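Local coordinates for NAD-dependent L-serine dehydrogenase (Pseudomonas aeruginosa, PDB 3OBB), which oxidises L-serine and methyl-L-serine with NAD(+) as electron acceptor, working as a homotetramer, and shows low activity toward beta-hydroxyisobutyrate, at residues Gly239-Ala243 / Gln244-Lys248; Arg275-Lys279 / Gln280-Glu284. All blocks are in the same frame, centred on the assembly; numbering follows the deposited sequence.

Contact 1: Gly239-Ala243 / Gln244-Lys248; sequences GGFMA and QLMAK. With ACT (acetate ion), chain D.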
loop_
_atom_site.group_PDB
_atom_site.type_symbol
_atom_site.label_atom_id
_atom_site.label_comp_id
_atom_site.label_asym_id
_atom_site.label_seq_id
_atom_site.Cartn_x
_atom_site.Cartn_y
_atom_site.Cartn_z
ATOM N N GLY A 239 -8.206 26.492 -5.675
ATOM C CA GLY A 239 -7.888 27.100 -4.386
ATOM C C GLY A 239 -7.604 26.063 -3.329
ATOM O O GLY A 239 -7.082 24.990 -3.643
ATOM N N GLY A 240 -7.982 26.363 -2.082
ATOM C CA GLY A 240 -7.740 25.466 -0.951
ATOM C C GLY A 240 -6.262 25.229 -0.646
ATOM O O GLY A 240 -5.498 26.152 -0.487
ATOM N N PHE A 241 -5.851 23.980 -0.572
ATOM C CA PHE A 241 -4.505 23.664 -0.124
ATOM C C PHE A 241 -3.911 22.738 -1.176
ATOM O O PHE A 241 -4.359 21.608 -1.340
ATOM C CB PHE A 241 -4.598 23.013 1.265
ATOM C CG PHE A 241 -3.286 22.457 1.793
ATOM C CD1 PHE A 241 -3.176 21.124 2.107
ATOM C CD2 PHE A 241 -2.178 23.281 1.993
ATOM C CE1 PHE A 241 -1.939 20.588 2.645
ATOM C CE2 PHE A 241 -0.987 22.763 2.514
ATOM C CZ PHE A 241 -0.886 21.394 2.832
HETATM N N MSE A 242 -2.910 23.232 -1.896
HETATM C CA MSE A 242 -2.427 22.566 -3.096
HETATM C C MSE A 242 -1.958 21.150 -2.815
HETATM O O MSE A 242 -1.281 20.890 -1.820
HETATM C CB MSE A 242 -1.231 23.318 -3.683
HETATM C CG MSE A 242 -1.463 24.768 -4.005
HETATM SE SE MSE A 242 -0.046 25.479 -5.180
HETATM C CE MSE A 242 1.532 24.602 -4.597
ATOM N N ALA A 243 -2.276 20.258 -3.739
ATOM C CA ALA A 243 -1.794 18.882 -3.704
ATOM C C ALA A 243 -0.276 18.830 -3.591
ATOM O O ALA A 243 0.283 17.938 -2.933
ATOM C CB ALA A 243 -2.271 18.123 -4.984
ATOM N N GLN A 244 0.399 19.769 -4.257
ATOM C CA GLN A 244 1.868 19.783 -4.260
ATOM C C GLN A 244 2.398 20.030 -2.852
ATOM O O GLN A 244 3.372 19.385 -2.436
ATOM C CB GLN A 244 2.416 20.821 -5.236
ATOM C CG GLN A 244 3.928 20.818 -5.342
ATOM C CD GLN A 244 4.422 21.861 -6.364
ATOM O OE1 GLN A 244 3.679 22.777 -6.743
ATOM N NE2 GLN A 244 5.679 21.738 -6.779
ATOM N N LEU A 245 1.739 20.933 -2.120
ATOM C CA LEU A 245 2.062 21.200 -0.714
ATOM C C LEU A 245 1.762 20.015 0.220
ATOM O O LEU A 245 2.566 19.700 1.123
ATOM C CB LEU A 245 1.319 22.439 -0.216
ATOM C CG LEU A 245 1.751 23.779 -0.824
ATOM C CD1 LEU A 245 0.865 24.919 -0.283
ATOM C CD2 LEU A 245 3.241 24.047 -0.569
HETATM N N MSE A 246 0.610 19.368 0.027
HETATM C CA MSE A 246 0.360 18.117 0.730
HETATM C C MSE A 246 1.468 17.071 0.442
HETATM O O MSE A 246 1.918 16.389 1.361
HETATM C CB MSE A 246 -1.021 17.557 0.379
HETATM C CG MSE A 246 -1.316 16.215 1.060
HETATM SE SE MSE A 246 -1.076 16.342 3.019
HETATM C CE MSE A 246 -2.909 16.828 3.304
ATOM N N ALA A 247 1.907 16.948 -0.818
ATOM C CA ALA A 247 2.966 15.974 -1.182
ATOM C C ALA A 247 4.278 16.325 -0.480
ATOM O O ALA A 247 5.012 15.441 -0.041
ATOM C CB ALA A 247 3.189 15.943 -2.694
ATOM N N LYS A 248 4.564 17.623 -0.373
ATOM C CA LYS A 248 5.738 18.111 0.341
ATOM C C LYS A 248 5.673 17.670 1.809
ATOM O O LYS A 248 6.609 17.045 2.320
ATOM C CB LYS A 248 5.827 19.632 0.224
ATOM C CG LYS A 248 6.935 20.313 1.082
ATOM C CD LYS A 248 6.377 21.064 2.325
ATOM C CE LYS A 248 5.373 22.216 1.984
ATOM N NZ LYS A 248 4.376 22.512 3.106
HETATM C C ACT D . -9.710 29.001 -0.970
HETATM O O ACT D . -9.205 28.548 -2.018
HETATM O OXT ACT D . -10.776 29.621 -1.136
HETATM C CH3 ACT D . -9.112 28.831 0.400
#
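Phe241 brings its ring up to the first turn of the following helix, with CE2 3.6 Å from Leu245 CB and CE1 3.9 Å from Met246 CB. CG stands anti to the backbone N (chi1 172°), which swings the ring forward along the chain; at the ring's edge, in its plane, sits the methyl CE of Met246. A large apolar side chain suits this place, since its ring carbons reach both Leu245 and Met246. Met242, a selenomethionine like Met246, bends at its last torsion and brings CE within 3.9 Å of Leu245 CG, while the same methyl lies 3.5 Å from Gln244 OE1. Gln244 stretches out alongside Met242, and its polar amide suits the exposed position. Met242 is the N-cap of helix 243-260. Its carbonyl takes the N-H of Met246 in the carbonyl plane at 3.1 Å, a nearly straight bond (168°). The next rung is Ala247 N to Ala243 O at 2.8 Å, and the small Ala243 fits its buried position. One turn after Gln244, Lys248 binds NAD(+). Further out, Phe241 N hydrogen-bonds to Asp286 OD1 and its ring meets Phe287 edge-to-face. Met246 reaches Leu180 and Ala181 of helix 168-196. Before the helix, Gly240 gives its N-H to an acetate, probably from the crystallisation liquor, and Gly239 and Gly240 both have the positive phi that glycine accepts readily.

Contact 2: Arg275-Lys279 / Gln280-Glu284; sequences RLLLK and QGYAE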
loop_
_atom_site.group_PDB
_atom_site.type_symbol
_atom_site.label_atom_id
_atom_site.label_comp_id
_atom_site.label_asym_id
_atom_site.label_seq_id
_atom_site.Cartn_x
_atom_site.Cartn_y
_atom_site.Cartn_z
ATOM N N ARG A 275 1.760 11.599 -5.475
ATOM C CA ARG A 275 2.723 11.752 -6.558
ATOM C C ARG A 275 2.109 11.432 -7.924
ATOM O O ARG A 275 2.484 12.041 -8.924
ATOM C CB ARG A 275 4.019 10.974 -6.283
ATOM C CG ARG A 275 4.741 11.587 -5.076
ATOM C CD ARG A 275 6.228 11.676 -5.228
ATOM N NE ARG A 275 6.867 12.210 -4.021
ATOM C CZ ARG A 275 7.785 11.577 -3.293
ATOM N NH1 ARG A 275 8.200 10.368 -3.631
ATOM N NH2 ARG A 275 8.293 12.163 -2.215
ATOM N N LEU A 276 1.167 10.481 -7.936
ATOM C CA LEU A 276 0.367 10.137 -9.122
ATOM C C LEU A 276 -0.443 11.344 -9.566
ATOM O O LEU A 276 -0.526 11.633 -10.728
ATOM C CB LEU A 276 -0.590 8.996 -8.770
ATOM C CG LEU A 276 -0.298 7.554 -9.225
ATOM C CD1 LEU A 276 1.194 7.170 -9.367
ATOM C CD2 LEU A 276 -1.118 6.487 -8.457
ATOM N N LEU A 277 -1.018 12.065 -8.615
ATOM C CA LEU A 277 -1.761 13.285 -8.923
ATOM C C LEU A 277 -0.867 14.316 -9.584
ATOM O O LEU A 277 -1.316 15.024 -10.485
ATOM C CB LEU A 277 -2.405 13.881 -7.659
ATOM C CG LEU A 277 -3.615 13.092 -7.151
ATOM C CD1 LEU A 277 -4.059 13.674 -5.823
ATOM C CD2 LEU A 277 -4.750 13.103 -8.207
ATOM N N LEU A 278 0.390 14.375 -9.149
ATOM C CA LEU A 278 1.357 15.313 -9.710
ATOM C C LEU A 278 1.689 14.964 -11.157
ATOM O O LEU A 278 1.699 15.865 -12.012
ATOM C CB LEU A 278 2.624 15.422 -8.856
ATOM C CG LEU A 278 2.504 15.726 -7.338
ATOM C CD1 LEU A 278 3.894 15.955 -6.707
ATOM C CD2 LEU A 278 1.572 16.875 -6.949
ATOM N N LYS A 279 1.925 13.668 -11.433
ATOM C CA LYS A 279 2.172 13.238 -12.806
ATOM C C LYS A 279 1.001 13.684 -13.682
ATOM O O LYS A 279 1.207 14.046 -14.830
ATOM C CB LYS A 279 2.380 11.707 -12.960
ATOM C CG LYS A 279 3.386 10.944 -11.999
ATOM C CD LYS A 279 4.706 11.685 -11.630
ATOM C CE LYS A 279 5.833 11.386 -12.593
ATOM N NZ LYS A 279 6.672 12.618 -12.813
ATOM N N GLN A 280 -0.215 13.660 -13.130
ATOM C CA GLN A 280 -1.428 14.015 -13.864
ATOM C C GLN A 280 -1.665 15.523 -14.079
ATOM O O GLN A 280 -2.572 15.899 -14.803
ATOM C CB GLN A 280 -2.673 13.375 -13.222
ATOM C CG GLN A 280 -2.796 11.872 -13.480
ATOM C CD GLN A 280 -3.819 11.157 -12.549
ATOM O OE1 GLN A 280 -3.753 9.937 -12.361
ATOM N NE2 GLN A 280 -4.720 11.920 -11.939
ATOM N N GLY A 281 -0.848 16.376 -13.484
ATOM C CA GLY A 281 -0.962 17.805 -13.703
ATOM C C GLY A 281 -1.719 18.575 -12.642
ATOM O O GLY A 281 -2.046 19.766 -12.853
ATOM N N TYR A 282 -1.995 17.912 -11.507
ATOM C CA TYR A 282 -2.880 18.463 -10.461
ATOM C C TYR A 282 -2.140 19.101 -9.267
ATOM O O TYR A 282 -2.714 19.264 -8.200
ATOM C CB TYR A 282 -3.848 17.383 -9.930
ATOM C CG TYR A 282 -4.814 16.832 -10.959
ATOM C CD1 TYR A 282 -5.556 17.693 -11.778
ATOM C CD2 TYR A 282 -4.990 15.464 -11.123
ATOM C CE1 TYR A 282 -6.423 17.212 -12.760
ATOM C CE2 TYR A 282 -5.883 14.962 -12.098
ATOM C CZ TYR A 282 -6.597 15.850 -12.912
ATOM O OH TYR A 282 -7.509 15.408 -13.863
ATOM N N ALA A 283 -0.870 19.414 -9.437
ATOM C CA ALA A 283 -0.052 20.032 -8.380
ATOM C C ALA A 283 -0.714 21.260 -7.752
ATOM O O ALA A 283 -0.687 21.419 -6.532
ATOM C CB ALA A 283 1.345 20.396 -8.931
ATOM N N GLU A 284 -1.359 22.102 -8.551
ATOM C CA GLU A 284 -1.956 23.301 -7.977
ATOM C C GLU A 284 -3.448 23.211 -7.674
ATOM O O GLU A 284 -4.061 24.231 -7.356
ATOM C CB GLU A 284 -1.706 24.535 -8.854
ATOM C CG GLU A 284 -0.259 24.734 -9.271
ATOM C CD GLU A 284 0.199 26.173 -9.119
ATOM O OE1 GLU A 284 -0.617 27.131 -9.256
ATOM O OE2 GLU A 284 1.401 26.330 -8.857
HETATM O O HOH W 1 1.440 18.553 -11.556
#
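Gln280 folds back over the end of helix 265-279. Its CB lies 3.5 Å from Leu277 O. CG, anti to the carbonyl carbon (chi1 -74°), passes 3.6 Å from Leu276 O, and CD (3.8 Å) and then OE1 run on past that same oxygen. The extended side chain crosses that of Leu277 obliquely, NE2 coming 3.9 Å from Leu277 CD2. Such a long, flexible chain combines an apolar stem beside helix carbonyls with a polar tip, fitting a partly exposed place; a Gln280 of the third subunit packs against it. The Gln280 carbonyl oxygen sits over the centre of the Tyr282 ring, on one face. Tyr282 meets Leu277 roughly at right angles, CD2 to CD2 at 3.8 Å. The backbone closes beneath: Tyr282 N bonds to Leu277 O at 3.1 Å, and Gly281 N to Leu278 O at 3.0 Å, the latter donor well above the carbonyl plane. A water donates to Leu278 O at 2.7 Å and accepts from Ala283 N, bridging the two. Gly281, with no CB to press on the preceding carbonyl oxygen, accepts the phi of 98° that turns the chain. These paired bonds, with Leu277 and Tyr282 making the apolar contact across them, define a Schellman motif ending the helix.

How the contacts relate
Contact 1 opens helix 243-260 and contact 2 closes helix 265-279, the next helix in the chain; their centres lie about 10 Å apart. The loop leaving helix 265-279 returns to the start of helix 243-260: Gln244 N and Ala283 O, 3.0 Å apart, probably form a hydrogen bond. Beside them, Ala243 CB packs on Tyr282 O at 3.4 Å. Leu278 touches Ala247, packing helix 265-279 on helix 243-260. Contact 1 is nearer the cofactor site: it contains Lys248, and the Leu245 side chain is about 6 Å from those of the NAD(+)-binding His13 and Pro68. From contact 2, the Leu278 side chain stands about 8 Å from that of Lys248.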